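Local coordinates for protein nucleoside-diphosphate-sugar epimerase (Pseudomonas aeruginosa, PDB 2X4G) that belongs to the NAD-dependent epimerase/dehydratase family and probably acts on nucleotide sugars with a bound dinucleotide cofactor, though its precise reaction is not established, at residues 26-29 with 30-33; 131-134 with 135-139. All coordinates share one frame; numbering follows the deposited sequence.

Contact 1. Residues 26-29 with 30-33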
loop_
_atom_site.group_PDB
_atom_site.type_symbol
_atom_site.label_atom_id
_atom_site.label_comp_id
_atom_site.label_asym_id
_atom_site.label_seq_id
_atom_site.Cartn_x
_atom_site.Cartn_y
_atom_site.Cartn_z
ATOM N N GLY A 26 11.690 -25.337 -3.616
ATOM C CA GLY A 26 13.052 -25.888 -3.630
ATOM C C GLY A 26 13.247 -27.112 -2.732
ATOM O O GLY A 26 13.987 -28.027 -3.077
ATOM N N HIS A 27 12.594 -27.132 -1.572
ATOM C CA HIS A 27 12.797 -28.194 -0.601
ATOM C C HIS A 27 12.295 -29.468 -1.233
ATOM O O HIS A 27 12.909 -30.528 -1.109
ATOM C CB HIS A 27 12.035 -27.854 0.668
ATOM C CG HIS A 27 12.307 -28.761 1.825
ATOM N ND1 HIS A 27 11.936 -28.435 3.111
ATOM C CD2 HIS A 27 12.884 -29.982 1.900
ATOM C CE1 HIS A 27 12.279 -29.412 3.929
ATOM N NE2 HIS A 27 12.848 -30.367 3.220
ATOM N N HIS A 28 11.175 -29.347 -1.935
ATOM C CA HIS A 28 10.543 -30.490 -2.619
ATOM C C HIS A 28 11.309 -30.867 -3.908
ATOM O O HIS A 28 11.335 -32.030 -4.286
ATOM C CB HIS A 28 9.063 -30.202 -2.918
ATOM C CG HIS A 28 8.165 -30.259 -1.712
ATOM N ND1 HIS A 28 7.673 -31.443 -1.196
ATOM C CD2 HIS A 28 7.628 -29.272 -0.951
ATOM C CE1 HIS A 28 6.901 -31.182 -0.156
ATOM N NE2 HIS A 28 6.854 -29.870 0.013
ATOM N N ALA A 29 11.967 -29.929 -4.580
ATOM C CA ALA A 29 12.872 -30.336 -5.666
ATOM C C ALA A 29 13.991 -31.180 -5.058
ATOM O O ALA A 29 14.281 -32.263 -5.540
ATOM C CB ALA A 29 13.437 -29.157 -6.395
ATOM N N ALA A 30 14.589 -30.686 -3.975
ATOM C CA ALA A 30 15.686 -31.373 -3.313
ATOM C C ALA A 30 15.297 -32.817 -2.978
ATOM O O ALA A 30 15.996 -33.768 -3.350
ATOM C CB ALA A 30 16.097 -30.626 -2.070
ATOM N N ARG A 31 14.168 -32.971 -2.305
ATOM C CA ARG A 31 13.612 -34.283 -2.005
ATOM C C ARG A 31 13.426 -35.203 -3.209
ATOM O O ARG A 31 13.624 -36.399 -3.124
ATOM C CB ARG A 31 12.240 -34.101 -1.394
ATOM C CG ARG A 31 12.235 -33.560 -0.017
ATOM C CD ARG A 31 10.799 -33.368 0.418
ATOM N NE ARG A 31 10.753 -33.591 1.833
ATOM C CZ ARG A 31 10.181 -34.616 2.446
ATOM N NH1 ARG A 31 9.492 -35.513 1.793
ATOM N NH2 ARG A 31 10.282 -34.697 3.759
ATOM N N ALA A 32 12.966 -34.636 -4.312
ATOM C CA ALA A 32 12.724 -35.401 -5.514
ATOM C C ALA A 32 14.031 -35.926 -6.074
ATOM O O ALA A 32 14.071 -37.037 -6.598
ATOM C CB ALA A 32 11.991 -34.543 -6.554
ATOM N N ILE A 33 15.088 -35.121 -5.963
ATOM C CA ILE A 33 16.433 -35.500 -6.390
ATOM C C ILE A 33 16.944 -36.612 -5.506
ATOM O O ILE A 33 17.557 -37.535 -5.974
ATOM C CB ILE A 33 17.411 -34.317 -6.301
ATOM C CG1 ILE A 33 17.054 -33.213 -7.321
ATOM C CG2 ILE A 33 18.825 -34.762 -6.541
ATOM C CD1 ILE A 33 17.693 -31.834 -7.014
#
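The amide of A30 donates a hydrogen bond to G26 O (N to O 2.9 Å), one of four consecutive i to i+4 bonds inside helix 24-35. This is the first helix of a Rossmann fold, and G26 is the last glycine of a GxxGxxG sequence, the fingerprint associated with dinucleotide binding in this family. The next bond, from R31 N to H27 O, is nearly straight at 170°. A32 N and I33 N continue the series to H28 O and A29 O.

On one flank, R31 extends outward from the helix, side by side with H28, and its outer part also meets the H27 ring. Its CG packs against H27 O at 3.3 Å, while its CD lies 4.0 Å from ND1 of H28. The H27 ring, with CG anti to the backbone N (chi1 -172°), is directed forward along the helix toward R31. There its NE2 stands at the edge of the guanidinium, 4.1 Å from R31 NE, with the two planes 60° apart. No direct bond joins them; instead both NE2 of H27 and NE of R31 hydrogen-bond to the hydroxyl of Y55, while NE2 of H28 hydrogen-bonds to the backbone O of E187.

Elsewhere, A30 and I33 pack on parallel strands 15-19 and 39-44, I33 touching Y16, V18 and L40. Across the helix turn, CG1 of I33 lies 3.4 Å from O of A29.

Contact 2. Residues 131-134 with 135-139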
loop_
_atom_site.group_PDB
_atom_site.type_symbol
_atom_site.label_atom_id
_atom_site.label_comp_id
_atom_site.label_asym_id
_atom_site.label_seq_id
_atom_site.Cartn_x
_atom_site.Cartn_y
_atom_site.Cartn_z
ATOM N N PRO A 131 0.277 -13.906 -20.900
ATOM C CA PRO A 131 -0.993 -13.210 -20.966
ATOM C C PRO A 131 -2.144 -14.197 -20.840
ATOM O O PRO A 131 -1.930 -15.412 -20.879
ATOM C CB PRO A 131 -0.972 -12.575 -22.358
ATOM C CG PRO A 131 -0.136 -13.479 -23.162
ATOM C CD PRO A 131 0.919 -13.991 -22.225
ATOM N N ARG A 132 -3.353 -13.665 -20.697
ATOM C CA ARG A 132 -4.547 -14.476 -20.494
ATOM C C ARG A 132 -4.958 -15.116 -21.822
ATOM O O ARG A 132 -4.872 -14.492 -22.863
ATOM C CB ARG A 132 -5.660 -13.592 -19.921
ATOM C CG ARG A 132 -6.937 -14.331 -19.510
ATOM C CD ARG A 132 -7.954 -13.383 -18.859
ATOM N NE ARG A 132 -7.492 -12.923 -17.552
ATOM C CZ ARG A 132 -7.524 -13.649 -16.434
ATOM N NH1 ARG A 132 -8.007 -14.896 -16.440
ATOM N NH2 ARG A 132 -7.063 -13.132 -15.299
ATOM N N HIS A 133 -5.379 -16.366 -21.818
ATOM C CA HIS A 133 -5.749 -16.978 -23.085
ATOM C C HIS A 133 -6.796 -16.085 -23.764
ATOM O O HIS A 133 -7.837 -15.805 -23.157
ATOM C CB HIS A 133 -6.318 -18.378 -22.875
ATOM C CG HIS A 133 -6.402 -19.191 -24.129
ATOM N ND1 HIS A 133 -7.412 -19.037 -25.052
ATOM C CD2 HIS A 133 -5.601 -20.172 -24.607
ATOM C CE1 HIS A 133 -7.228 -19.888 -26.047
ATOM N NE2 HIS A 133 -6.141 -20.595 -25.797
ATOM N N PRO A 134 -6.542 -15.657 -25.021
ATOM C CA PRO A 134 -7.403 -14.692 -25.702
ATOM C C PRO A 134 -8.831 -15.174 -26.007
ATOM O O PRO A 134 -9.676 -14.360 -26.393
ATOM C CB PRO A 134 -6.646 -14.409 -27.007
ATOM C CG PRO A 134 -5.887 -15.646 -27.272
ATOM C CD PRO A 134 -5.528 -16.218 -25.937
ATOM N N GLN A 135 -9.095 -16.470 -25.859
ATOM C CA GLN A 135 -10.462 -16.982 -25.887
ATOM C C GLN A 135 -10.937 -17.493 -24.518
ATOM O O GLN A 135 -11.978 -18.134 -24.422
ATOM C CB GLN A 135 -10.571 -18.062 -26.957
ATOM C CG GLN A 135 -10.459 -17.488 -28.390
ATOM C CD GLN A 135 -9.408 -18.207 -29.240
ATOM O OE1 GLN A 135 -9.337 -19.450 -29.265
ATOM N NE2 GLN A 135 -8.581 -17.426 -29.939
ATOM N N GLY A 136 -10.189 -17.195 -23.458
ATOM C CA GLY A 136 -10.578 -17.584 -22.109
ATOM C C GLY A 136 -10.375 -19.052 -21.759
ATOM O O GLY A 136 -10.737 -19.472 -20.669
ATOM N N LEU A 137 -9.789 -19.836 -22.665
ATOM C CA LEU A 137 -9.465 -21.236 -22.378
ATOM C C LEU A 137 -8.257 -21.358 -21.430
ATOM O O LEU A 137 -7.575 -20.374 -21.155
ATOM C CB LEU A 137 -9.213 -21.996 -23.687
ATOM C CG LEU A 137 -10.370 -22.033 -24.709
ATOM C CD1 LEU A 137 -10.045 -22.983 -25.861
ATOM C CD2 LEU A 137 -11.703 -22.419 -24.070
ATOM N N PRO A 138 -8.001 -22.565 -20.905
ATOM C CA PRO A 138 -6.860 -22.693 -20.024
ATOM C C PRO A 138 -5.567 -22.355 -20.734
ATOM O O PRO A 138 -5.361 -22.733 -21.884
ATOM C CB PRO A 138 -6.878 -24.173 -19.633
ATOM C CG PRO A 138 -8.267 -24.591 -19.804
ATOM C CD PRO A 138 -8.725 -23.840 -21.021
ATOM N N GLY A 139 -4.704 -21.646 -20.026
ATOM C CA GLY A 139 -3.456 -21.168 -20.581
ATOM C C GLY A 139 -2.420 -22.241 -20.858
ATOM O O GLY A 139 -2.407 -23.301 -20.231
#
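A type I beta turn from H133 to G136 forms the tip of a surface loop between strand 121-124 and helix 154-171. G136 N closes it by donating to H133 O, with an N to O distance of 2.7 Å. A second bond comes from inside the turn, where the amide of Q135 reaches ND1 of H133 at 3.2 Å and an N-H...N angle of 154°. ND1 acts as the acceptor, with Q135 N lying 23° out of the ring plane.

A chi1 of -166° sets the imidazole opposite the backbone N and brings it over the turn, between its neighbours. CB of L137 lies over the centre of one face in a CH-pi contact, 3.8 Å from the ring centroid, while CD of P134 approaches the opposite face toward the rim. The amide plane of Q135 stands almost perpendicular to the ring, its OE1 3.9 Å from CE1 of H133. At the base of the loop, Q304 hydrogen-bonds to P131 O and H133 N. Proline second, glycine with positive phi fourth and a first side chain accepting the third residue's N-H, much as aspartate does in an Asx turn, are features typical of type I turns.

Contact 1 precedes contact 2 along the chain, and the two lie on opposite sides of the chain's centre. Their centres are 31 Å apart and their nearest atoms about 22 Å apart, so they do not touch. Residues 26-33 are largely buried in helix 24-35, the crossover between parallel strands 15-19 and 39-44. Residues 131-139 instead belong to an exposed loop that follows strand 121-124 of the same mixed sheet. Both belong to the epimerase/dehydratase part of the chain. Contact 1 thus lies in the interior of the Rossmann core, which probably binds a dinucleotide, whereas contact 2 shapes a peripheral turn that is tied at its base to residues 303-307, much later in the chain.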